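Local coordinates for RagB/SusD domain protein (Flavobacterium johnsoniae, PDB 5J5U) that binds chitin and is a SusD-like protein of a polysaccharide utilization locus, probably holding chitin chains at the outer membrane for uptake, at residues S262-I265 against D266-D270; E401-G404 against T405-I409. One frame throughout, in Å; residues are numbered along the deposited sequence.

Overall arrangement
Contact 1 (helix 262-270) and contact 2 (helix 399-410) are each a stretch of consecutive helical turns, and the two helices pack against one another with the centres of the contacts about 13 Å apart. Tyr267 reaches from the first helix to the second: its CZ stands 3.5 Å from Thr405 CG2, and its CD2 lies 3.7 Å from Ile409 CD1. That same Ile409 methyl also meets Leu268 CD2, while Trp408 CH2 packs 3.6 Å from Leu264 CA. The helix of contact 2 is the more deeply set. Both helices lie in the largely helical SusD-like fold.

Contact 1 of 2, residues S262-I265 against D266-D270; sequences SLLI and DYLRD
Leu264 and Leu268, one turn apart, make the tight side of this helix: Leu264 CG is 3.9 Å from Leu268 CD1, and the two side chains cross obliquely. Leu264 carries CG anti to its backbone nitrogen (chi1 179°), beside the carbonyl carbon, and the end of the side chain, CD1, turns back to Leu268. The backbone joins the same pair, Leu268 N donating to Leu264 O at 2.9 Å. Trp408 and Ile409 of helix 399-410 close over this buried side, and Leu276 and Leu279 of the short helix 276-279 pack on Leu268. The run 262-270 is thus a short amphipathic alpha-helix, with regular i to i+4 bonds such as Arg269 N to Ile265 O at 2.8 Å. Its other side is looser and polar. Here Arg269 bends at chi3 (56°) and turns its guanidinium back between two acids. NE and NH2 both grip Asp270 OD1 side-on, from one face of the carboxylate, with NH2 at 2.9 Å from that oxygen; Asp266 OD1 completes the salt-bridge network through weak bonds from NH1 and NH2. The guanidinium also has a backbone partner, since NH1 donates to Tyr299 O. Ile265 only brushes this charged group, its CG2 lying 4.1 Å from Arg269 NH1 at an oblique approach, while Asp270 is exposed.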
ATOM      1  N   SER A 262      15.851   6.756   8.307  1.00 16.62           N
ATOM      2  CA  SER A 262      16.272   8.136   8.541  1.00 16.92           C
ATOM      3  C   SER A 262      15.525   9.114   7.619  1.00 18.10           C
ATOM      4  O   SER A 262      15.244  10.241   7.996  1.00 16.96           O
ATOM      5  CB  SER A 262      17.791   8.274   8.361  1.00 16.84           C
ATOM      6  OG  SER A 262      18.206   7.880   7.056  1.00 17.13           O
ATOM      7  N   LEU A 263      15.203   8.682   6.404  1.00 19.07           N
ATOM      8  CA  LEU A 263      14.465   9.535   5.475  1.00 15.09           C
ATOM      9  C   LEU A 263      13.096   9.964   6.064  1.00 18.37           C
ATOM     10  O   LEU A 263      12.735  11.158   6.069  1.00 21.67           O
ATOM     11  CB  LEU A 263      14.286   8.810   4.141  1.00 10.57           C
ATOM     12  CG  LEU A 263      13.604   9.577   3.004  1.00 16.16           C
ATOM     13  CD1 LEU A 263      14.462  10.750   2.508  1.00 14.40           C
ATOM     14  CD2 LEU A 263      13.244   8.617   1.862  1.00 11.80           C
ATOM     15  N   LEU A 264      12.339   8.995   6.565  1.00 12.48           N
ATOM     16  CA  LEU A 264      11.036   9.296   7.127  1.00 15.82           C
ATOM     17  C   LEU A 264      11.161  10.112   8.415  1.00 16.49           C
ATOM     18  O   LEU A 264      10.525  11.143   8.554  1.00 18.70           O
ATOM     19  CB  LEU A 264      10.254   8.009   7.397  1.00 16.90           C
ATOM     20  CG  LEU A 264       8.856   8.110   8.020  1.00 13.86           C
ATOM     21  CD1 LEU A 264       7.964   8.908   7.108  1.00  9.58           C
ATOM     22  CD2 LEU A 264       8.281   6.725   8.217  1.00 16.49           C
ATOM     23  N   ILE A 265      11.997   9.668   9.340  1.00 17.12           N
ATOM     24  CA  ILE A 265      12.126  10.363  10.614  1.00 18.86           C
ATOM     25  C   ILE A 265      12.603  11.794  10.405  1.00 23.52           C
ATOM     26  O   ILE A 265      12.004  12.713  10.938  1.00 22.38           O
ATOM     27  CB  ILE A 265      13.080   9.645  11.571  1.00 19.90           C
ATOM     28  CG1 ILE A 265      12.517   8.264  11.930  1.00 18.58           C
ATOM     29  CG2 ILE A 265      13.302  10.503  12.837  1.00 15.64           C
ATOM     30  CD1 ILE A 265      11.135   8.288  12.573  1.00 15.53           C
ATOM     31  N   ASP A 266      13.673  11.982   9.635  1.00 19.44           N
ATOM     32  CA  ASP A 266      14.118  13.330   9.320  1.00 20.55           C
ATOM     33  C   ASP A 266      12.996  14.154   8.692  1.00 27.01           C
ATOM     34  O   ASP A 266      12.859  15.328   9.004  1.00 25.93           O
ATOM     35  CB  ASP A 266      15.316  13.342   8.361  1.00 22.48           C
ATOM     36  CG  ASP A 266      16.596  12.849   8.997  1.00 16.44           C
ATOM     37  OD1 ASP A 266      16.635  12.591  10.218  1.00 22.35           O
ATOM     38  OD2 ASP A 266      17.594  12.766   8.263  1.00 20.45           O
ATOM     39  N   TYR A 267      12.193  13.569   7.802  1.00 24.60           N
ATOM     40  CA  TYR A 267      11.143  14.387   7.203  1.00 22.15           C
ATOM     41  C   TYR A 267      10.114  14.820   8.246  1.00 24.95           C
ATOM     42  O   TYR A 267       9.693  15.979   8.256  1.00 26.58           O
ATOM     43  CB  TYR A 267      10.428  13.666   6.066  1.00 19.01           C
ATOM     44  CG  TYR A 267       9.447  14.566   5.344  1.00 22.54           C
ATOM     45  CD1 TYR A 267       9.878  15.409   4.339  1.00 20.67           C
ATOM     46  CD2 TYR A 267       8.100  14.588   5.683  1.00 24.49           C
ATOM     47  CE1 TYR A 267       9.003  16.244   3.684  1.00 30.59           C
ATOM     48  CE2 TYR A 267       7.209  15.426   5.030  1.00 25.73           C
ATOM     49  CZ  TYR A 267       7.671  16.256   4.028  1.00 31.39           C
ATOM     50  OH  TYR A 267       6.813  17.107   3.353  1.00 37.09           O
ATOM     51  N   LEU A 268       9.696  13.894   9.104  1.00 24.72           N
ATOM     52  CA  LEU A 268       8.674  14.184  10.100  1.00 22.72           C
ATOM     53  C   LEU A 268       9.183  15.174  11.160  1.00 27.87           C
ATOM     54  O   LEU A 268       8.461  16.075  11.597  1.00 26.63           O
ATOM     55  CB  LEU A 268       8.203  12.890  10.764  1.00 24.75           C
ATOM     56  CG  LEU A 268       7.498  11.861   9.876  1.00 23.24           C
ATOM     57  CD1 LEU A 268       7.267  10.581  10.653  1.00 13.46           C
ATOM     58  CD2 LEU A 268       6.161  12.395   9.329  1.00 18.43           C
ATOM     59  N   ARG A 269      10.442  15.013  11.548  1.00 28.12           N
ATOM     60  CA  ARG A 269      11.056  15.862  12.554  1.00 22.92           C
ATOM     61  C   ARG A 269      11.377  17.271  12.019  1.00 25.57           C
ATOM     62  O   ARG A 269      11.026  18.267  12.654  1.00 30.15           O
ATOM     63  CB  ARG A 269      12.330  15.201  13.094  1.00 24.30           C
ATOM     64  CG  ARG A 269      12.930  15.899  14.310  1.00 19.74           C
ATOM     65  CD  ARG A 269      14.371  15.490  14.503  1.00 23.48           C
ATOM     66  NE  ARG A 269      15.106  15.768  13.282  1.00 25.04           N
ATOM     67  CZ  ARG A 269      15.829  14.873  12.627  1.00 26.47           C
ATOM     68  NH1 ARG A 269      15.927  13.627  13.091  1.00 25.24           N
ATOM     69  NH2 ARG A 269      16.448  15.223  11.507  1.00 25.07           N
ATOM     70  N   ASP A 270      12.045  17.360  10.869  1.00 22.46           N
ATOM     71  CA  ASP A 270      12.500  18.653  10.359  1.00 26.89           C
ATOM     72  C   ASP A 270      11.349  19.558   9.896  1.00 31.40           C
ATOM     73  O   ASP A 270      11.524  20.769   9.793  1.00 34.42           O
ATOM     74  CB  ASP A 270      13.487  18.486   9.187  1.00 23.12           C
ATOM     75  CG  ASP A 270      14.780  17.760   9.580  1.00 26.82           C
ATOM     76  OD1 ASP A 270      15.070  17.622  10.792  1.00 23.83           O
ATOM     77  OD2 ASP A 270      15.521  17.342   8.654  1.00 29.16           O
TER

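Contact 2 of 2, residues E401-G404 against T405-I409; sequences EQIG and TQLWI
Most of the alpha-helix 399-410 forms this contact, and its distinctive feature is a threonine hydroxyl folded back on the helix backbone. Thr405 OG1 lies beside its own backbone nitrogen (chi1 -50°) and donates to Glu401 O at 2.5 Å. Thr405 N reaches the same oxygen at 3.0 Å, from the opposite face of the carbonyl plane, so one acceptor serves two donors. A valine here would probably leave Glu401 O with the amide alone and free the side chain from its polar tie to the preceding turn. Further round, Ile403 and Leu407 lie side by side and point the same way, with Ile403 CG2 3.9 Å from Leu407 CD1. Gly404 has no side chain; its carbonyl oxygen accepts from Trp408 N at 2.9 Å, and Trp408 CB sits 3.3 Å from that oxygen. The indole NE1 donates to Val46 O, and Gln406 OE1 accepts from Arg275. Helix 337-349 packs on Ile403 and Leu407, helix 357-371 receives Gln402 and Gln406 along with Ile403, and helix 262-270 lies against Thr405, Trp408 and Ile409.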
ATOM      1  N   GLU A 401       5.845  16.831  -5.657  1.00 25.63           N
ATOM      2  CA  GLU A 401       6.788  16.391  -4.637  1.00 28.75           C
ATOM      3  C   GLU A 401       6.118  16.274  -3.278  1.00 28.44           C
ATOM      4  O   GLU A 401       6.260  15.255  -2.575  1.00 25.99           O
ATOM      5  CB  GLU A 401       7.966  17.359  -4.548  1.00 33.77           C
ATOM      6  CG  GLU A 401       8.955  17.004  -3.459  1.00 36.77           C
ATOM      7  CD  GLU A 401      10.150  17.931  -3.433  1.00 42.02           C
ATOM      8  OE1 GLU A 401      10.205  18.850  -4.271  1.00 43.59           O
ATOM      9  OE2 GLU A 401      11.024  17.753  -2.560  1.00 47.38           O
ATOM     10  N   GLN A 402       5.346  17.305  -2.948  1.00 27.06           N
ATOM     11  CA  GLN A 402       4.651  17.396  -1.665  1.00 30.63           C
ATOM     12  C   GLN A 402       3.567  16.330  -1.530  1.00 25.77           C
ATOM     13  O   GLN A 402       3.421  15.714  -0.464  1.00 22.29           O
ATOM     14  CB  GLN A 402       4.042  18.794  -1.493  1.00 23.91           C
ATOM     15  CG  GLN A 402       5.069  19.859  -1.198  1.00 29.35           C
ATOM     16  CD  GLN A 402       4.490  21.271  -1.178  1.00 31.04           C
ATOM     17  OE1 GLN A 402       4.502  21.979  -2.186  1.00 25.33           O
ATOM     18  NE2 GLN A 402       4.000  21.690  -0.016  1.00 34.79           N
ATOM     19  N   ILE A 403       2.834  16.108  -2.624  1.00 24.20           N
ATOM     20  CA  ILE A 403       1.733  15.142  -2.667  1.00 25.91           C
ATOM     21  C   ILE A 403       2.253  13.700  -2.584  1.00 21.83           C
ATOM     22  O   ILE A 403       1.707  12.869  -1.842  1.00 23.28           O
ATOM     23  CB  ILE A 403       0.878  15.316  -3.962  1.00 23.60           C
ATOM     24  CG1 ILE A 403       0.113  16.636  -3.918  1.00 24.99           C
ATOM     25  CG2 ILE A 403      -0.124  14.165  -4.129  1.00 20.53           C
ATOM     26  CD1 ILE A 403      -0.651  16.926  -5.165  1.00 24.41           C
ATOM     27  N   GLY A 404       3.307  13.423  -3.346  1.00 20.13           N
ATOM     28  CA  GLY A 404       3.964  12.129  -3.303  1.00 22.38           C
ATOM     29  C   GLY A 404       4.502  11.805  -1.922  1.00 22.39           C
ATOM     30  O   GLY A 404       4.302  10.692  -1.422  1.00 21.61           O
ATOM     31  N   THR A 405       5.161  12.788  -1.302  1.00 22.02           N
ATOM     32  CA  THR A 405       5.730  12.611   0.032  1.00 18.79           C
ATOM     33  C   THR A 405       4.639  12.349   1.074  1.00 20.43           C
ATOM     34  O   THR A 405       4.754  11.434   1.933  1.00 18.90           O
ATOM     35  CB  THR A 405       6.561  13.846   0.432  1.00 27.12           C
ATOM     36  OG1 THR A 405       7.467  14.172  -0.629  1.00 22.12           O
ATOM     37  CG2 THR A 405       7.351  13.587   1.713  1.00 27.48           C
ATOM     38  N   GLN A 406       3.561  13.125   0.989  1.00 19.34           N
ATOM     39  CA  GLN A 406       2.451  12.919   1.910  1.00 21.99           C
ATOM     40  C   GLN A 406       1.810  11.530   1.721  1.00 19.40           C
ATOM     41  O   GLN A 406       1.509  10.847   2.696  1.00 16.72           O
ATOM     42  CB  GLN A 406       1.396  14.025   1.754  1.00 18.60           C
ATOM     43  CG  GLN A 406       1.830  15.357   2.319  1.00 21.69           C
ATOM     44  CD  GLN A 406       2.198  15.282   3.791  1.00 25.52           C
ATOM     45  OE1 GLN A 406       1.661  14.466   4.547  1.00 22.34           O
ATOM     46  NE2 GLN A 406       3.137  16.121   4.201  1.00 21.63           N
ATOM     47  N   LEU A 407       1.588  11.116   0.477  1.00 18.21           N
ATOM     48  CA  LEU A 407       1.037   9.780   0.226  1.00 20.81           C
ATOM     49  C   LEU A 407       1.968   8.683   0.764  1.00 14.60           C
ATOM     50  O   LEU A 407       1.534   7.694   1.333  1.00 17.12           O
ATOM     51  CB  LEU A 407       0.795   9.567  -1.277  1.00 22.64           C
ATOM     52  CG  LEU A 407      -0.488  10.163  -1.862  1.00 20.84           C
ATOM     53  CD1 LEU A 407      -0.350  10.337  -3.366  1.00 16.83           C
ATOM     54  CD2 LEU A 407      -1.688   9.299  -1.530  1.00 13.42           C
ATOM     55  N   TRP A 408       3.257   8.897   0.573  1.00 16.92           N
ATOM     56  CA  TRP A 408       4.289   7.996   1.052  1.00 15.13           C
ATOM     57  C   TRP A 408       4.194   7.864   2.573  1.00 19.44           C
ATOM     58  O   TRP A 408       4.437   6.783   3.135  1.00 15.92           O
ATOM     59  CB  TRP A 408       5.666   8.510   0.592  1.00 13.87           C
ATOM     60  CG  TRP A 408       6.827   7.775   1.141  1.00 17.29           C
ATOM     61  CD1 TRP A 408       7.211   6.503   0.829  1.00 16.31           C
ATOM     62  CD2 TRP A 408       7.788   8.266   2.081  1.00 17.52           C
ATOM     63  NE1 TRP A 408       8.342   6.164   1.532  1.00 14.37           N
ATOM     64  CE2 TRP A 408       8.720   7.232   2.304  1.00 17.70           C
ATOM     65  CE3 TRP A 408       7.958   9.485   2.752  1.00 15.35           C
ATOM     66  CZ2 TRP A 408       9.801   7.377   3.172  1.00 16.22           C
ATOM     67  CZ3 TRP A 408       9.028   9.626   3.611  1.00 16.84           C
ATOM     68  CH2 TRP A 408       9.944   8.585   3.807  1.00 15.25           C
ATOM     69  N   ILE A 409       3.793   8.950   3.237  1.00 19.08           N
ATOM     70  CA  ILE A 409       3.591   8.886   4.684  1.00 15.60           C
ATOM     71  C   ILE A 409       2.270   8.192   5.002  1.00 17.39           C
ATOM     72  O   ILE A 409       2.192   7.343   5.887  1.00 21.94           O
ATOM     73  CB  ILE A 409       3.641  10.289   5.327  1.00 17.75           C
ATOM     74  CG1 ILE A 409       5.059  10.859   5.178  1.00 16.62           C
ATOM     75  CG2 ILE A 409       3.274  10.215   6.804  1.00 20.19           C
ATOM     76  CD1 ILE A 409       5.249  12.248   5.733  1.00 20.58           C
TER